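Local coordinates for protein carboxyvinyl-carboxyphosphonate phosphorylmutase (Bacillus anthracis, PDB 4IQD) that belongs to the phosphoenolpyruvate phosphomutase family, has a TIM-barrel-type fold and binds pyruvic acid at several places, at residues A58-S63 with S74-E79; D167-E172 with A196-E201; A216-T219 with K223-Y226. All blocks are in the same frame, centred on the assembly; numbering follows the deposited sequence.

Contact 1: residues A58-S63 with S74-E79; sequences AAYTAS and STEVAE. With PYR (pyruvic acid), chain F.
Ala59 O, one residue before the Tyr60 that crosses to Glu76 and Val77, is gripped twice by one serine. It accepts from Ser63 N at 2.9 Å and from Ser63 OG at 2.7 Å, Ala59 O being approached by the two from opposite faces of its carbonyl plane. Tyr60 carries the contact with helix 74-88. Its CG stands anti to the backbone N (chi1 177°), which directs the phenol toward that helix. Tyr60 OH comes up against the first turn of helix 74-88, 3.2 Å from Glu76 CB and 3.3 Å from Glu76 O. Further back on the ring, Tyr60 CE2 touches Val77 CG2 at 4.2 Å. In the TIM-barrel-type fold, helix 57-63 follows strand 53-55 and helix 74-88 leads to strand 92-95, so the tyrosine spans two consecutive helices between neighbouring strands. The Glu76 carboxylate is turned 79° from the phenol plane and uses OE1 to accept from Thr73 N, just ahead of its helix. Ala62 and the backbone of Ser63 meet the second subunit. At the far end of segment 74-79, Glu79 OE2 makes a van der Waals contact, 3.6 Å from CB of a pyruvic acid; this ligand is hydrogen-bonded to Arg80 of the second subunit.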
ATOM      1  N   ALA A  58      -1.725   1.355  13.033  1.00 25.67           N
ATOM      2  CA  ALA A  58      -0.918   0.144  13.024  1.00 25.36           C
ATOM      3  C   ALA A  58      -0.674  -0.342  11.604  1.00 29.34           C
ATOM      4  O   ALA A  58       0.470  -0.488  11.177  1.00 32.12           O
ATOM      5  CB  ALA A  58      -1.592  -0.940  13.844  1.00 26.77           C
ATOM      6  N   ALA A  59      -1.758  -0.584  10.876  1.00 26.65           N
ATOM      7  CA  ALA A  59      -1.662  -1.094   9.515  1.00 25.62           C
ATOM      8  C   ALA A  59      -0.999  -0.088   8.586  1.00 23.90           C
ATOM      9  O   ALA A  59      -0.206  -0.460   7.719  1.00 21.26           O
ATOM     10  CB  ALA A  59      -3.032  -1.471   8.995  1.00 27.11           C
ATOM     11  N   TYR A  60      -1.329   1.187   8.770  1.00 23.12           N
ATOM     12  CA  TYR A  60      -0.766   2.230   7.928  1.00 23.41           C
ATOM     13  C   TYR A  60       0.742   2.253   8.045  1.00 22.69           C
ATOM     14  O   TYR A  60       1.453   2.110   7.056  1.00 27.57           O
ATOM     15  CB  TYR A  60      -1.316   3.605   8.292  1.00 23.98           C
ATOM     16  CG  TYR A  60      -0.686   4.705   7.471  1.00 26.07           C
ATOM     17  CD1 TYR A  60      -0.804   4.708   6.088  1.00 30.93           C
ATOM     18  CD2 TYR A  60       0.037   5.728   8.070  1.00 26.05           C
ATOM     19  CE1 TYR A  60      -0.228   5.701   5.323  1.00 33.02           C
ATOM     20  CE2 TYR A  60       0.615   6.730   7.313  1.00 28.07           C
ATOM     21  CZ  TYR A  60       0.478   6.712   5.936  1.00 32.63           C
ATOM     22  OH  TYR A  60       1.051   7.701   5.165  1.00 31.61           O
ATOM     23  N   THR A  61       1.221   2.429   9.267  1.00 22.98           N
ATOM     24  CA  THR A  61       2.649   2.509   9.518  1.00 23.98           C
ATOM     25  C   THR A  61       3.347   1.252   9.030  1.00 22.53           C
ATOM     26  O   THR A  61       4.355   1.328   8.333  1.00 24.83           O
ATOM     27  CB  THR A  61       2.936   2.716  11.008  1.00 26.60           C
ATOM     28  OG1 THR A  61       2.254   1.710  11.766  1.00 30.28           O
ATOM     29  CG2 THR A  61       2.450   4.085  11.447  1.00 18.29           C
ATOM     30  N   ALA A  62       2.790   0.098   9.381  1.00 20.86           N
ATOM     31  CA  ALA A  62       3.358  -1.175   8.961  1.00 20.09           C
ATOM     32  C   ALA A  62       3.480  -1.256   7.442  1.00 20.36           C
ATOM     33  O   ALA A  62       4.456  -1.798   6.933  1.00 22.93           O
ATOM     34  CB  ALA A  62       2.533  -2.330   9.495  1.00 18.46           C
ATOM     35  N   SER A  63       2.500  -0.704   6.729  1.00 22.14           N
ATOM     36  CA  SER A  63       2.555  -0.628   5.269  1.00 28.32           C
ATOM     37  C   SER A  63       3.792   0.133   4.817  1.00 24.98           C
ATOM     38  O   SER A  63       4.507  -0.300   3.916  1.00 26.93           O
ATOM     39  CB  SER A  63       1.310   0.059   4.700  1.00 36.02           C
ATOM     40  OG  SER A  63       0.126  -0.615   5.074  1.00 42.63           O
ATOM     41  N   SER A  74       0.159  13.915  10.498  1.00 25.73           N
ATOM     42  CA  SER A  74      -1.259  14.019  10.193  1.00 27.45           C
ATOM     43  C   SER A  74      -1.468  14.135   8.693  1.00 25.56           C
ATOM     44  O   SER A  74      -2.456  13.638   8.160  1.00 27.14           O
ATOM     45  CB  SER A  74      -1.871  15.234  10.888  1.00 30.08           C
ATOM     46  OG  SER A  74      -1.491  16.433  10.235  1.00 33.77           O
ATOM     47  N   THR A  75      -0.525  14.790   8.022  1.00 27.58           N
ATOM     48  CA  THR A  75      -0.584  14.983   6.575  1.00 27.71           C
ATOM     49  C   THR A  75      -0.550  13.650   5.831  1.00 31.39           C
ATOM     50  O   THR A  75      -1.295  13.442   4.873  1.00 26.13           O
ATOM     51  CB  THR A  75       0.583  15.861   6.081  1.00 28.60           C
ATOM     52  OG1 THR A  75       0.548  17.128   6.747  1.00 27.53           O
ATOM     53  CG2 THR A  75       0.489  16.085   4.575  1.00 31.38           C
ATOM     54  N   GLU A  76       0.321  12.751   6.283  1.00 31.13           N
ATOM     55  CA  GLU A  76       0.460  11.431   5.681  1.00 26.15           C
ATOM     56  C   GLU A  76      -0.804  10.607   5.855  1.00 23.21           C
ATOM     57  O   GLU A  76      -1.286   9.983   4.912  1.00 24.06           O
ATOM     58  CB  GLU A  76       1.635  10.683   6.311  1.00 29.88           C
ATOM     59  CG  GLU A  76       2.995  11.254   5.962  1.00 35.41           C
ATOM     60  CD  GLU A  76       4.107  10.656   6.797  1.00 37.08           C
ATOM     61  OE1 GLU A  76       3.925  10.535   8.024  1.00 37.53           O
ATOM     62  OE2 GLU A  76       5.162  10.305   6.228  1.00 39.53           O
ATOM     63  N   VAL A  77      -1.333  10.603   7.074  1.00 22.72           N
ATOM     64  CA  VAL A  77      -2.525   9.831   7.392  1.00 20.39           C
ATOM     65  C   VAL A  77      -3.732  10.351   6.619  1.00 24.57           C
ATOM     66  O   VAL A  77      -4.558   9.574   6.140  1.00 25.21           O
ATOM     67  CB  VAL A  77      -2.822   9.863   8.900  1.00 22.00           C
ATOM     68  CG1 VAL A  77      -4.041   9.017   9.223  1.00 22.32           C
ATOM     69  CG2 VAL A  77      -1.612   9.376   9.680  1.00 19.81           C
ATOM     70  N   ALA A  78      -3.816  11.671   6.483  1.00 18.70           N
ATOM     71  CA  ALA A  78      -4.921  12.299   5.771  1.00 18.92           C
ATOM     72  C   ALA A  78      -4.876  12.010   4.269  1.00 30.08           C
ATOM     73  O   ALA A  78      -5.911  11.994   3.603  1.00 32.53           O
ATOM     74  CB  ALA A  78      -4.932  13.797   6.031  1.00 21.37           C
ATOM     75  N   GLU A  79      -3.680  11.781   3.737  1.00 28.65           N
ATOM     76  CA  GLU A  79      -3.534  11.463   2.318  1.00 27.88           C
ATOM     77  C   GLU A  79      -3.907  10.018   2.002  1.00 22.29           C
ATOM     78  O   GLU A  79      -4.552   9.747   0.996  1.00 23.83           O
ATOM     79  CB  GLU A  79      -2.116  11.748   1.831  1.00 35.89           C
ATOM     80  CG  GLU A  79      -1.953  13.095   1.159  1.00 44.67           C
ATOM     81  CD  GLU A  79      -0.871  13.086   0.098  1.00 51.33           C
ATOM     82  OE1 GLU A  79      -1.018  13.815  -0.906  1.00 54.07           O
ATOM     83  OE2 GLU A  79       0.123  12.346   0.263  1.00 52.69           O
TER
HETATM   84  C   PYR F 404       0.933   7.810  -0.521  1.00 59.29           C
HETATM   85  O   PYR F 404       1.612   8.920  -0.678  1.00 60.39           O
HETATM   86  OXT PYR F 404       1.511   6.651  -0.723  1.00 60.52           O
HETATM   87  CA  PYR F 404      -0.399   7.866  -0.131  1.00 53.33           C
HETATM   88  O3  PYR F 404      -0.930   6.877   0.542  1.00 48.89           O
HETATM   89  CB  PYR F 404      -1.230   9.062  -0.487  1.00 52.06           C

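Contact 2: residues D167-E172 with A196-E201; sequences DARGVE and ALQSEE
Arg169 and Gln198 stack their flat groups, the guanidinium and amide planes lying 26° apart. Gln198 NE2 sits 3.2 Å above the Arg169 guanidinium plane, displaced toward its rim, and is 3.4 Å from Arg169 CZ. This is a face contact and not a hydrogen bond: Gln198 OE1 approaches Arg169 NH2 at a poor angle. Two torsions place the guanidinium there. Arg169 CG, anti to the backbone N (chi1 175°), is laid against Ala196 O and Leu197 CD2; the bend at chi2 (59°) then turns the rest of the chain toward Gln198, so that one face of the guanidinium meets the amide. Arg169 CG lies 3.3 Å from Ala196 O and packs on Leu197 CD2 at 4.0 Å. Gln198 reaches over with a chain extended beyond CG, crossing the arginine at about a right angle. Arg169 NH2 forms a salt bridge with Glu202 OE2, while Glu202 OE1 accepts from Gln198 N and Ser199 OG caps Glu202 N. A pyruvic acid touches Arg169. The contact joins the loop between strand 161-166 and helix 174-187 to the loop and helix start after strand 191-194, with Leu197 resting on Leu174, Phe203 and Phe206.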
ATOM      1  N   ASP A 167      -8.058   3.736  27.189  1.00 26.01           N
ATOM      2  CA  ASP A 167      -7.317   2.564  27.641  1.00 24.67           C
ATOM      3  C   ASP A 167      -7.335   2.465  29.159  1.00 20.66           C
ATOM      4  O   ASP A 167      -6.467   1.831  29.754  1.00 21.15           O
ATOM      5  CB  ASP A 167      -5.871   2.612  27.143  1.00 26.27           C
ATOM      6  CG  ASP A 167      -5.747   2.259  25.675  1.00 30.71           C
ATOM      7  OD1 ASP A 167      -5.433   1.092  25.369  1.00 30.87           O
ATOM      8  OD2 ASP A 167      -5.961   3.149  24.826  1.00 35.94           O
ATOM      9  N   ALA A 168      -8.343   3.082  29.772  1.00 22.15           N
ATOM     10  CA  ALA A 168      -8.407   3.228  31.228  1.00 21.21           C
ATOM     11  C   ALA A 168      -8.776   1.958  31.994  1.00 21.17           C
ATOM     12  O   ALA A 168      -8.498   1.859  33.184  1.00 20.12           O
ATOM     13  CB  ALA A 168      -9.349   4.363  31.607  1.00 17.21           C
ATOM     14  N   ARG A 169      -9.401   0.996  31.323  1.00 22.63           N
ATOM     15  CA  ARG A 169      -9.773  -0.255  31.977  1.00 18.47           C
ATOM     16  C   ARG A 169      -8.567  -0.984  32.562  1.00 21.03           C
ATOM     17  O   ARG A 169      -8.536  -1.301  33.754  1.00 21.28           O
ATOM     18  CB  ARG A 169     -10.503  -1.179  31.005  1.00 18.12           C
ATOM     19  CG  ARG A 169     -10.812  -2.551  31.584  1.00 23.92           C
ATOM     20  CD  ARG A 169     -11.660  -2.419  32.830  1.00 24.02           C
ATOM     21  NE  ARG A 169     -11.879  -3.689  33.514  1.00 26.03           N
ATOM     22  CZ  ARG A 169     -11.062  -4.196  34.432  1.00 21.17           C
ATOM     23  NH1 ARG A 169      -9.954  -3.552  34.769  1.00 20.07           N
ATOM     24  NH2 ARG A 169     -11.352  -5.353  35.005  1.00 21.89           N
ATOM     25  N   GLY A 170      -7.570  -1.235  31.723  1.00 18.91           N
ATOM     26  CA  GLY A 170      -6.438  -2.053  32.114  1.00 21.29           C
ATOM     27  C   GLY A 170      -5.380  -1.344  32.935  1.00 29.34           C
ATOM     28  O   GLY A 170      -4.393  -1.959  33.337  1.00 31.76           O
ATOM     29  N   VAL A 171      -5.576  -0.056  33.189  1.00 32.09           N
ATOM     30  CA  VAL A 171      -4.588   0.708  33.943  1.00 31.68           C
ATOM     31  C   VAL A 171      -5.181   1.387  35.183  1.00 31.67           C
ATOM     32  O   VAL A 171      -4.496   1.564  36.192  1.00 32.83           O
ATOM     33  CB  VAL A 171      -3.863   1.731  33.040  1.00 33.25           C
ATOM     34  CG1 VAL A 171      -4.829   2.787  32.543  1.00 34.50           C
ATOM     35  CG2 VAL A 171      -2.694   2.365  33.777  1.00 35.30           C
ATOM     36  N   GLU A 172      -6.463   1.734  35.117  1.00 27.99           N
ATOM     37  CA  GLU A 172      -7.125   2.411  36.227  1.00 25.96           C
ATOM     38  C   GLU A 172      -8.315   1.640  36.789  1.00 22.30           C
ATOM     39  O   GLU A 172      -8.615   1.737  37.977  1.00 28.39           O
ATOM     40  CB  GLU A 172      -7.579   3.805  35.804  1.00 30.00           C
ATOM     41  CG  GLU A 172      -6.452   4.738  35.429  1.00 34.57           C
ATOM     42  CD  GLU A 172      -6.957   6.054  34.885  1.00 35.34           C
ATOM     43  OE1 GLU A 172      -8.186   6.262  34.875  1.00 32.76           O
ATOM     44  OE2 GLU A 172      -6.124   6.878  34.463  1.00 40.27           O
ATOM     45  N   ALA A 196     -10.012  -3.271  25.657  1.00 23.52           N
ATOM     46  CA  ALA A 196      -9.758  -4.381  26.560  1.00 23.06           C
ATOM     47  C   ALA A 196     -10.654  -4.402  27.789  1.00 22.05           C
ATOM     48  O   ALA A 196     -10.159  -4.410  28.915  1.00 21.42           O
ATOM     49  CB  ALA A 196      -8.290  -4.401  26.976  1.00 26.67           C
ATOM     50  N   LEU A 197     -11.965  -4.396  27.581  1.00 19.15           N
ATOM     51  CA  LEU A 197     -12.867  -4.793  28.650  1.00 19.11           C
ATOM     52  C   LEU A 197     -12.715  -6.303  28.745  1.00 19.08           C
ATOM     53  O   LEU A 197     -12.385  -6.955  27.759  1.00 19.78           O
ATOM     54  CB  LEU A 197     -14.306  -4.398  28.349  1.00 18.65           C
ATOM     55  CG  LEU A 197     -14.625  -2.910  28.256  1.00 16.87           C
ATOM     56  CD1 LEU A 197     -16.089  -2.737  27.905  1.00 17.12           C
ATOM     57  CD2 LEU A 197     -14.294  -2.208  29.559  1.00 16.91           C
ATOM     58  N   GLN A 198     -12.941  -6.864  29.925  1.00 20.93           N
ATOM     59  CA  GLN A 198     -12.417  -8.196  30.209  1.00 23.35           C
ATOM     60  C   GLN A 198     -13.407  -9.361  30.238  1.00 28.64           C
ATOM     61  O   GLN A 198     -13.008 -10.496  30.497  1.00 34.26           O
ATOM     62  CB  GLN A 198     -11.589  -8.161  31.496  1.00 21.29           C
ATOM     63  CG  GLN A 198     -10.374  -7.253  31.385  1.00 21.46           C
ATOM     64  CD  GLN A 198      -9.638  -7.089  32.693  1.00 23.07           C
ATOM     65  OE1 GLN A 198      -9.834  -7.861  33.627  1.00 24.82           O
ATOM     66  NE2 GLN A 198      -8.783  -6.079  32.765  1.00 25.21           N
ATOM     67  N   SER A 199     -14.681  -9.100  29.959  1.00 24.92           N
ATOM     68  CA  SER A 199     -15.675 -10.168  29.997  1.00 23.50           C
ATOM     69  C   SER A 199     -17.015  -9.767  29.411  1.00 26.62           C
ATOM     70  O   SER A 199     -17.271  -8.595  29.149  1.00 27.52           O
ATOM     71  CB  SER A 199     -15.903 -10.633  31.435  1.00 22.07           C
ATOM     72  OG  SER A 199     -16.512  -9.609  32.199  1.00 22.23           O
ATOM     73  N   GLU A 200     -17.872 -10.766  29.229  1.00 28.01           N
ATOM     74  CA  GLU A 200     -19.247 -10.541  28.824  1.00 28.35           C
ATOM     75  C   GLU A 200     -19.971  -9.559  29.741  1.00 28.15           C
ATOM     76  O   GLU A 200     -20.647  -8.642  29.273  1.00 26.40           O
ATOM     77  CB  GLU A 200     -20.014 -11.872  28.707  1.00 31.99           C
ATOM     78  CG  GLU A 200     -21.528 -11.726  28.495  1.00 33.47           C
ATOM     79  CD  GLU A 200     -22.106 -12.751  27.521  1.00 34.31           C
ATOM     80  OE1 GLU A 200     -23.347 -12.815  27.388  1.00 36.85           O
ATOM     81  OE2 GLU A 200     -21.324 -13.486  26.882  1.00 35.28           O
ATOM     82  N   GLU A 201     -19.806  -9.739  31.047  1.00 24.57           N
ATOM     83  CA  GLU A 201     -20.480  -8.883  32.017  1.00 26.96           C
ATOM     84  C   GLU A 201     -19.942  -7.457  31.990  1.00 23.96           C
ATOM     85  O   GLU A 201     -20.679  -6.514  32.250  1.00 24.94           O
ATOM     86  CB  GLU A 201     -20.387  -9.458  33.437  1.00 34.23           C
ATOM     87  CG  GLU A 201     -19.050  -9.247  34.132  1.00 41.39           C
ATOM     88  CD  GLU A 201     -19.201  -8.885  35.601  1.00 47.28           C
ATOM     89  OE1 GLU A 201     -20.326  -9.001  36.136  1.00 49.22           O
ATOM     90  OE2 GLU A 201     -18.197  -8.475  36.220  1.00 47.84           O
TER

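Contact 3: residues A216-T219 with K223-Y226; sequences ANMT and KTPY. With PYR (pyruvic acid), chain E.
Met218, a selenomethionine in this model, folds its side chain over the backbone of Thr224 and Pro225 to reach Tyr226. It is the centre of an inverse gamma turn, closed by a weak bond from Thr219 N to Asn217 O, where strand 215-217 of the TIM-barrel-type fold gives way to the loop leading to helix 229-234. From CB the chain passes to CG without close partners in segment 223-226. The side chain as a whole also packs on Val240 and Tyr242 of the adjoining strand and on Phe232. Bends at chi2 (-77°) and chi3 (65°) then fold its end toward the loop. Met218 SE comes 3.4 Å from Pro225 O and 3.8 Å from Tyr226 CA, and forms a Met-aromatic contact with the tyrosine ring, 5.4 Å from the centroid and 57° off the ring normal, an oblique approach. The terminal methyl, Met218 CE, is set among the carbonyls, 3.3 Å from Pro225 O and 3.5 Å from Thr224 O, and packs against Thr224 CG2 at 3.6 Å. Tyr226 OH is hydrogen-bonded to Phe221 N; its carbonyl O merely touches the methyl carbon of a pyruvic acid. Thr219 belongs to another pyruvic acid pocket and is hydrogen-bonded through OG1 to Arg248; it also touches Arg277 of the second subunit. No direct hydrogen bond joins the two segments, but one water bridges them, donating to Thr219 O at 2.9 Å and accepting a weak bond from Thr224 N at 3.3 Å.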
ATOM      1  N   ALA A 216     -16.304  -2.315  19.104  1.00 23.56           N
ATOM      2  CA  ALA A 216     -15.526  -3.477  19.504  1.00 21.29           C
ATOM      3  C   ALA A 216     -14.308  -3.597  18.602  1.00 17.05           C
ATOM      4  O   ALA A 216     -14.411  -3.435  17.390  1.00 22.17           O
ATOM      5  CB  ALA A 216     -16.370  -4.729  19.423  1.00 17.31           C
ATOM      6  N   ASN A 217     -13.156  -3.872  19.199  1.00 20.28           N
ATOM      7  CA  ASN A 217     -11.905  -3.993  18.459  1.00 20.50           C
ATOM      8  C   ASN A 217     -11.540  -5.444  18.181  1.00 23.95           C
ATOM      9  O   ASN A 217     -10.949  -6.107  19.032  1.00 27.28           O
ATOM     10  CB  ASN A 217     -10.774  -3.340  19.253  1.00 20.28           C
ATOM     11  CG  ASN A 217      -9.434  -3.414  18.542  1.00 25.16           C
ATOM     12  OD1 ASN A 217      -9.364  -3.545  17.318  1.00 29.18           O
ATOM     13  ND2 ASN A 217      -8.358  -3.318  19.312  1.00 23.95           N
HETATM   14  N   MSE A 218     -11.879  -5.938  16.997  1.00 25.21           N
HETATM   15  CA  MSE A 218     -11.506  -7.303  16.656  1.00 25.52           C
HETATM   16  C   MSE A 218     -10.172  -7.483  15.960  1.00 23.72           C
HETATM   17  O   MSE A 218     -10.107  -7.942  14.823  1.00 25.43           O
HETATM   18  CB  MSE A 218     -12.611  -8.038  15.912  1.00 24.73           C
HETATM   19  CG  MSE A 218     -13.522  -8.781  16.851  1.00 30.23           C
HETATM   20 SE   MSE A 218     -12.820 -10.466  17.573  0.88 29.44          SE
HETATM   21  CE  MSE A 218     -11.313  -9.907  18.650  1.00 25.62           C
ATOM     22  N   THR A 219      -9.107  -7.138  16.669  1.00 22.61           N
ATOM     23  CA  THR A 219      -7.765  -7.338  16.157  1.00 20.95           C
ATOM     24  C   THR A 219      -7.265  -8.709  16.608  1.00 23.67           C
ATOM     25  O   THR A 219      -7.582  -9.169  17.704  1.00 24.52           O
ATOM     26  CB  THR A 219      -6.823  -6.209  16.611  1.00 24.45           C
ATOM     27  OG1 THR A 219      -5.538  -6.374  16.002  1.00 30.45           O
ATOM     28  CG2 THR A 219      -6.684  -6.191  18.123  1.00 22.54           C
ATOM     29  N   LYS A 223      -6.122  -8.915  23.234  1.00 26.06           N
ATOM     30  CA  LYS A 223      -6.761  -9.153  24.528  1.00 29.50           C
ATOM     31  C   LYS A 223      -8.250  -9.433  24.389  1.00 27.83           C
ATOM     32  O   LYS A 223      -8.992  -9.378  25.370  1.00 31.25           O
ATOM     33  CB  LYS A 223      -6.583  -7.938  25.441  1.00 30.43           C
ATOM     34  CG  LYS A 223      -5.236  -7.256  25.336  1.00 32.23           C
ATOM     35  CD  LYS A 223      -4.420  -7.432  26.603  1.00 34.71           C
ATOM     36  CE  LYS A 223      -3.136  -6.623  26.533  1.00 37.46           C
ATOM     37  NZ  LYS A 223      -2.277  -6.811  27.733  1.00 39.60           N
ATOM     38  N   THR A 224      -8.687  -9.719  23.170  1.00 28.46           N
ATOM     39  CA  THR A 224     -10.098  -9.951  22.904  1.00 28.94           C
ATOM     40  C   THR A 224     -10.294 -11.281  22.178  1.00 28.33           C
ATOM     41  O   THR A 224      -9.604 -11.564  21.198  1.00 31.35           O
ATOM     42  CB  THR A 224     -10.691  -8.798  22.078  1.00 33.20           C
ATOM     43  OG1 THR A 224     -10.307  -7.548  22.663  1.00 38.78           O
ATOM     44  CG2 THR A 224     -12.208  -8.883  22.033  1.00 33.59           C
ATOM     45  N   PRO A 225     -11.225 -12.112  22.675  1.00 26.63           N
ATOM     46  CA  PRO A 225     -11.551 -13.409  22.076  1.00 25.82           C
ATOM     47  C   PRO A 225     -12.278 -13.216  20.756  1.00 25.88           C
ATOM     48  O   PRO A 225     -12.815 -12.139  20.500  1.00 29.29           O
ATOM     49  CB  PRO A 225     -12.486 -14.048  23.109  1.00 27.61           C
ATOM     50  CG  PRO A 225     -12.262 -13.291  24.364  1.00 23.72           C
ATOM     51  CD  PRO A 225     -11.953 -11.901  23.936  1.00 25.63           C
ATOM     52  N   TYR A 226     -12.300 -14.250  19.928  1.00 25.30           N
ATOM     53  CA  TYR A 226     -12.878 -14.122  18.600  1.00 24.18           C
ATOM     54  C   TYR A 226     -14.384 -14.334  18.608  1.00 23.33           C
ATOM     55  O   TYR A 226     -14.891 -15.359  18.163  1.00 25.43           O
ATOM     56  CB  TYR A 226     -12.173 -15.051  17.615  1.00 21.98           C
ATOM     57  CG  TYR A 226     -10.687 -14.795  17.565  1.00 20.46           C
ATOM     58  CD1 TYR A 226      -9.808 -15.569  18.307  1.00 20.68           C
ATOM     59  CD2 TYR A 226     -10.167 -13.757  16.804  1.00 26.00           C
ATOM     60  CE1 TYR A 226      -8.453 -15.332  18.279  1.00 20.54           C
ATOM     61  CE2 TYR A 226      -8.807 -13.508  16.769  1.00 25.92           C
ATOM     62  CZ  TYR A 226      -7.954 -14.300  17.512  1.00 23.14           C
ATOM     63  OH  TYR A 226      -6.597 -14.069  17.487  1.00 21.18           O
TER
HETATM   64  C   PYR E 403     -16.471 -17.632  21.272  1.00 51.20           C
HETATM   65  O   PYR E 403     -15.840 -16.484  21.302  1.00 52.89           O
HETATM   66  OXT PYR E 403     -17.591 -17.776  21.939  1.00 50.87           O
HETATM   67  CA  PYR E 403     -15.943 -18.699  20.553  1.00 46.83           C
HETATM   68  O3  PYR E 403     -16.371 -19.914  20.777  1.00 43.83           O
HETATM   69  CB  PYR E 403     -14.900 -18.473  19.503  1.00 47.61           C
HETATM   70  O   HOH W   1      -7.921  -8.120  20.390  1.00 34.71           O

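Overall arrangement
Contact 1 is buried and its centre lies about 11 Å from the chain centre, whereas contacts 2 and 3 are only partly buried, their centres about 20 and 14 Å out. Contact 1 joins helix to helix; contact 2 joins two strand-to-helix connections, and contact 3 folds the end of strand 215-217 against its own following loop. Contacts 2 and 3 touch through Ala196 CB and Lys223 CB, while contact 1 stays about 7 Å from contact 3 and 12 Å from contact 2 at the nearest atoms. Their chemistry differs accordingly: a phenol against a helix, a guanidinium-amide stack, and a selenium-aromatic contact with a bridging water. Contacts 1 and 3 also meet the second subunit.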